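Local atomic coordinates of phosphoribosyl-aminoimidazole carboxylase (Aspergillus clavatus, PDB entry 3K5I), a protein that probably catalyses the ATP-dependent conversion of 5-aminoimidazole ribonucleotide to its N5-carboxy derivative in purine biosynthesis, as an ATP-grasp enzyme. Residues R328-I336 and M384-I395. Sequence-based numbering, arbitrary orientation. Where two conformers were deposited one is given.
Sequences RQPSIMLNI and MHEAETHIQPLI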
loop_
_atom_site.group_PDB
_atom_site.type_symbol
_atom_site.label_atom_id
_atom_site.label_comp_id
_atom_site.label_asym_id
_atom_site.label_seq_id
_atom_site.Cartn_x
_atom_site.Cartn_y
_atom_site.Cartn_z
ATOM N N ARG A 328 14.662 1.207 4.430
ATOM C CA ARG A 328 15.111 1.733 3.118
ATOM C C ARG A 328 15.609 3.182 3.173
ATOM O O ARG A 328 16.584 3.473 2.515
ATOM C CB ARG A 328 13.892 1.749 2.147
ATOM C CG ARG A 328 13.097 0.409 2.205
ATOM C CD ARG A 328 11.982 0.176 1.151
ATOM N NE ARG A 328 12.320 0.966 -0.008
ATOM C CZ ARG A 328 11.498 1.370 -0.961
ATOM N NH1 ARG A 328 10.224 1.042 -0.867
ATOM N NH2 ARG A 328 11.989 2.095 -1.976
ATOM N N GLN A 329 14.957 4.101 3.887
ATOM C CA GLN A 329 15.402 5.497 3.972
ATOM C C GLN A 329 14.779 5.990 5.257
ATOM O O GLN A 329 13.859 5.354 5.759
ATOM C CB GLN A 329 14.677 6.322 2.930
ATOM C CG GLN A 329 15.263 6.233 1.555
ATOM C CD GLN A 329 14.420 7.136 0.704
ATOM O OE1 GLN A 329 13.183 7.125 0.724
ATOM N NE2 GLN A 329 15.091 7.988 0.001
ATOM N N PRO A 330 15.255 7.123 5.759
ATOM C CA PRO A 330 14.682 7.679 7.000
ATOM C C PRO A 330 13.215 8.110 6.872
ATOM O O PRO A 330 12.752 8.544 5.795
ATOM C CB PRO A 330 15.606 8.864 7.380
ATOM C CG PRO A 330 16.932 8.513 6.680
ATOM C CD PRO A 330 16.686 7.448 5.583
ATOM N N SER A 331 12.486 8.010 7.979
ATOM C CA SER A 331 11.085 8.408 7.977
ATOM C C SER A 331 10.503 8.840 9.309
ATOM O O SER A 331 11.043 8.630 10.397
ATOM C CB SER A 331 10.192 7.484 7.155
ATOM O OG SER A 331 10.223 6.142 7.596
ATOM N N ILE A 332 9.385 9.528 9.193
ATOM C CA ILE A 332 8.733 10.018 10.398
ATOM C C ILE A 332 7.232 9.709 10.246
ATOM O O ILE A 332 6.653 9.967 9.181
ATOM C CB ILE A 332 8.923 11.609 10.534
ATOM C CG1 ILE A 332 10.404 11.948 10.655
ATOM C CG2 ILE A 332 8.350 12.181 11.870
ATOM C CD1 ILE A 332 10.667 13.413 10.395
ATOM N N MET A 333 6.596 9.176 11.289
ATOM C CA MET A 333 5.151 8.930 11.190
ATOM C C MET A 333 4.585 9.828 12.270
ATOM O O MET A 333 5.119 9.882 13.410
ATOM C CB MET A 333 4.775 7.458 11.441
ATOM C CG MET A 333 3.249 7.079 11.488
ATOM S SD MET A 333 2.895 6.165 13.035
ATOM C CE MET A 333 3.001 7.382 14.229
ATOM N N LEU A 334 3.514 10.502 11.849
ATOM C CA LEU A 334 2.734 11.394 12.707
ATOM C C LEU A 334 1.307 10.803 12.838
ATOM O O LEU A 334 0.711 10.374 11.851
ATOM C CB LEU A 334 2.677 12.800 12.084
ATOM C CG LEU A 334 1.841 13.790 12.915
ATOM C CD1 LEU A 334 2.567 14.414 14.094
ATOM C CD2 LEU A 334 1.500 14.903 12.001
ATOM N N ASN A 335 0.738 10.704 14.034
ATOM C CA ASN A 335 -0.606 10.138 14.132
ATOM C C ASN A 335 -1.553 11.279 13.886
ATOM O O ASN A 335 -1.148 12.375 14.188
ATOM C CB ASN A 335 -0.908 9.628 15.563
ATOM C CG ASN A 335 -0.647 8.137 15.689
ATOM O OD1 ASN A 335 -0.571 7.423 14.672
ATOM N ND2 ASN A 335 -0.463 7.657 16.917
ATOM N N ILE A 336 -2.764 11.006 13.400
ATOM C CA ILE A 336 -3.821 11.972 13.200
ATOM C C ILE A 336 -4.823 11.540 14.252
ATOM O O ILE A 336 -5.523 10.545 14.153
ATOM C CB ILE A 336 -4.475 11.828 11.880
ATOM C CG1 ILE A 336 -3.458 12.133 10.790
ATOM C CG2 ILE A 336 -5.633 12.797 11.790
ATOM C CD1 ILE A 336 -4.131 11.895 9.507
ATOM N N MET A 384 17.185 12.178 7.698
ATOM C CA MET A 384 16.162 12.515 8.688
ATOM C C MET A 384 15.948 14.013 8.571
ATOM O O MET A 384 14.829 14.542 8.524
ATOM C CB MET A 384 16.808 12.186 10.056
ATOM C CG MET A 384 15.877 11.956 11.230
ATOM S SD MET A 384 14.220 11.191 10.928
ATOM C CE MET A 384 14.648 9.529 11.681
ATOM N N HIS A 385 17.087 14.690 8.530
ATOM C CA HIS A 385 17.055 16.115 8.495
ATOM C C HIS A 385 15.941 16.473 7.543
ATOM O O HIS A 385 15.014 17.165 7.817
ATOM C CB HIS A 385 18.344 16.695 7.978
ATOM C CG HIS A 385 18.299 18.176 8.039
ATOM N ND1 HIS A 385 18.209 18.848 9.242
ATOM C CD2 HIS A 385 18.256 19.111 7.068
ATOM C CE1 HIS A 385 18.146 20.143 9.004
ATOM N NE2 HIS A 385 18.175 20.329 7.695
ATOM N N GLU A 386 16.139 16.063 6.307
ATOM C CA GLU A 386 15.194 16.449 5.268
ATOM C C GLU A 386 13.745 15.982 5.490
ATOM O O GLU A 386 12.791 16.708 5.129
ATOM C CB GLU A 386 15.775 15.875 4.000
ATOM C CG GLU A 386 15.305 16.504 2.741
ATOM C CD GLU A 386 15.710 15.641 1.568
ATOM O OE1 GLU A 386 16.761 14.941 1.627
ATOM O OE2 GLU A 386 14.924 15.687 0.604
ATOM N N ALA A 387 13.587 14.780 6.067
ATOM C CA ALA A 387 12.258 14.213 6.383
ATOM C C ALA A 387 11.666 15.143 7.454
ATOM O O ALA A 387 10.478 15.507 7.410
ATOM C CB ALA A 387 12.365 12.759 6.940
ATOM N N GLU A 388 12.510 15.531 8.411
ATOM C CA GLU A 388 12.067 16.439 9.461
ATOM C C GLU A 388 11.570 17.776 8.880
ATOM O O GLU A 388 10.550 18.346 9.294
ATOM C CB GLU A 388 13.213 16.756 10.371
ATOM C CG GLU A 388 13.453 15.749 11.475
ATOM C CD GLU A 388 14.872 15.910 12.007
ATOM O OE1 GLU A 388 15.361 15.043 12.753
ATOM O OE2 GLU A 388 15.521 16.925 11.689
ATOM N N THR A 389 12.309 18.279 7.904
ATOM C CA THR A 389 11.846 19.519 7.290
ATOM C C THR A 389 10.551 19.388 6.477
ATOM O O THR A 389 9.699 20.294 6.405
ATOM C CB THR A 389 12.945 19.906 6.311
ATOM O OG1 THR A 389 14.173 20.135 7.021
ATOM C CG2 THR A 389 12.540 21.132 5.567
ATOM N N HIS A 390 10.397 18.266 5.791
ATOM C CA HIS A 390 9.174 18.130 5.002
ATOM C C HIS A 390 7.977 18.062 5.898
ATOM O O HIS A 390 6.903 18.550 5.558
ATOM C CB HIS A 390 9.148 16.796 4.351
ATOM C CG HIS A 390 10.019 16.697 3.142
ATOM N ND1 HIS A 390 10.583 17.801 2.529
ATOM C CD2 HIS A 390 10.409 15.612 2.428
ATOM C CE1 HIS A 390 11.306 17.389 1.501
ATOM N NE2 HIS A 390 11.203 16.072 1.408
ATOM N N ILE A 391 8.138 17.427 7.052
ATOM C CA ILE A 391 6.991 17.318 7.944
ATOM C C ILE A 391 6.680 18.477 8.900
ATOM O O ILE A 391 5.539 18.629 9.370
ATOM C CB ILE A 391 7.038 16.008 8.749
ATOM C CG1 ILE A 391 5.654 15.554 9.165
ATOM C CG2 ILE A 391 7.928 16.171 9.957
ATOM C CD1 ILE A 391 5.555 13.983 9.612
ATOM N N GLN A 392 7.660 19.303 9.228
ATOM C CA GLN A 392 7.323 20.380 10.185
ATOM C C GLN A 392 5.996 21.141 10.133
ATOM O O GLN A 392 5.225 21.240 11.104
ATOM C CB GLN A 392 8.440 21.409 10.310
ATOM C CG GLN A 392 8.264 22.312 11.529
ATOM C CD GLN A 392 8.186 21.500 12.790
ATOM O OE1 GLN A 392 9.212 21.148 13.366
ATOM N NE2 GLN A 392 6.969 21.162 13.207
ATOM N N PRO A 393 5.726 21.704 8.971
ATOM C CA PRO A 393 4.507 22.458 8.785
ATOM C C PRO A 393 3.205 21.722 9.112
ATOM O O PRO A 393 2.225 22.309 9.581
ATOM C CB PRO A 393 4.581 22.870 7.326
ATOM C CG PRO A 393 5.888 22.556 6.873
ATOM C CD PRO A 393 6.427 21.451 7.707
ATOM N N LEU A 394 3.187 20.429 8.837
ATOM C CA LEU A 394 2.033 19.568 9.095
ATOM C C LEU A 394 1.939 19.328 10.606
ATOM O O LEU A 394 0.844 19.253 11.163
ATOM C CB LEU A 394 2.362 18.221 8.453
ATOM C CG LEU A 394 1.302 17.142 8.709
ATOM C CD1 LEU A 394 -0.080 17.594 8.334
ATOM C CD2 LEU A 394 1.691 15.814 7.995
ATOM N N ILE A 395 3.087 19.206 11.266
ATOM C CA ILE A 395 3.059 19.037 12.728
ATOM C C ILE A 395 2.585 20.406 13.212
ATOM O O ILE A 395 1.753 20.513 14.116
ATOM C CB ILE A 395 4.511 18.894 13.233
ATOM C CG1 ILE A 395 5.187 17.593 12.745
ATOM C CG2 ILE A 395 4.668 19.259 14.724
ATOM C CD1 ILE A 395 6.646 17.333 13.422
#
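Ile332 is the central bump by which strand 331-336 fits helix 384-395, a compact example of a helix packed on one face of a beta-sheet. Because CG1 stands anti to the carbonyl carbon (chi1 -62°) and the chain then extends, the methyl CD1 is driven into a hollow floored by helix backbone, 3.4 Å from Glu388 N. Ala387 CB, Glu388 CG and Ile391 CG2 form the walls, while Met384, bent at chi2 and chi3, lays its SD 3.9 Å from Ile332 CG1. The fit is reciprocated one turn on: Ile391 sends CD1 between the two strand side chains, 4.0 Å both from Ile332 CG2 and from Leu334 CB. Leu334 forks over the helix at 394-395, with CD2 4.0 Å from Leu394 CG and CD1 more loosely against Ile395. At the other end, Pro330 sets its CB 3.7 Å from Met384 N. The segment axes come within 8.0 Å, inclined by 29°, close enough to parallel that Ile332 and Leu334 both meet the helix. The Glu388 carboxylate forms a salt bridge with Arg244. Within the C-terminal region, strand 331-337 lies between strands 235-241 and 373-380 in the large antiparallel sheet, and helix 344-352 packs beside Leu394.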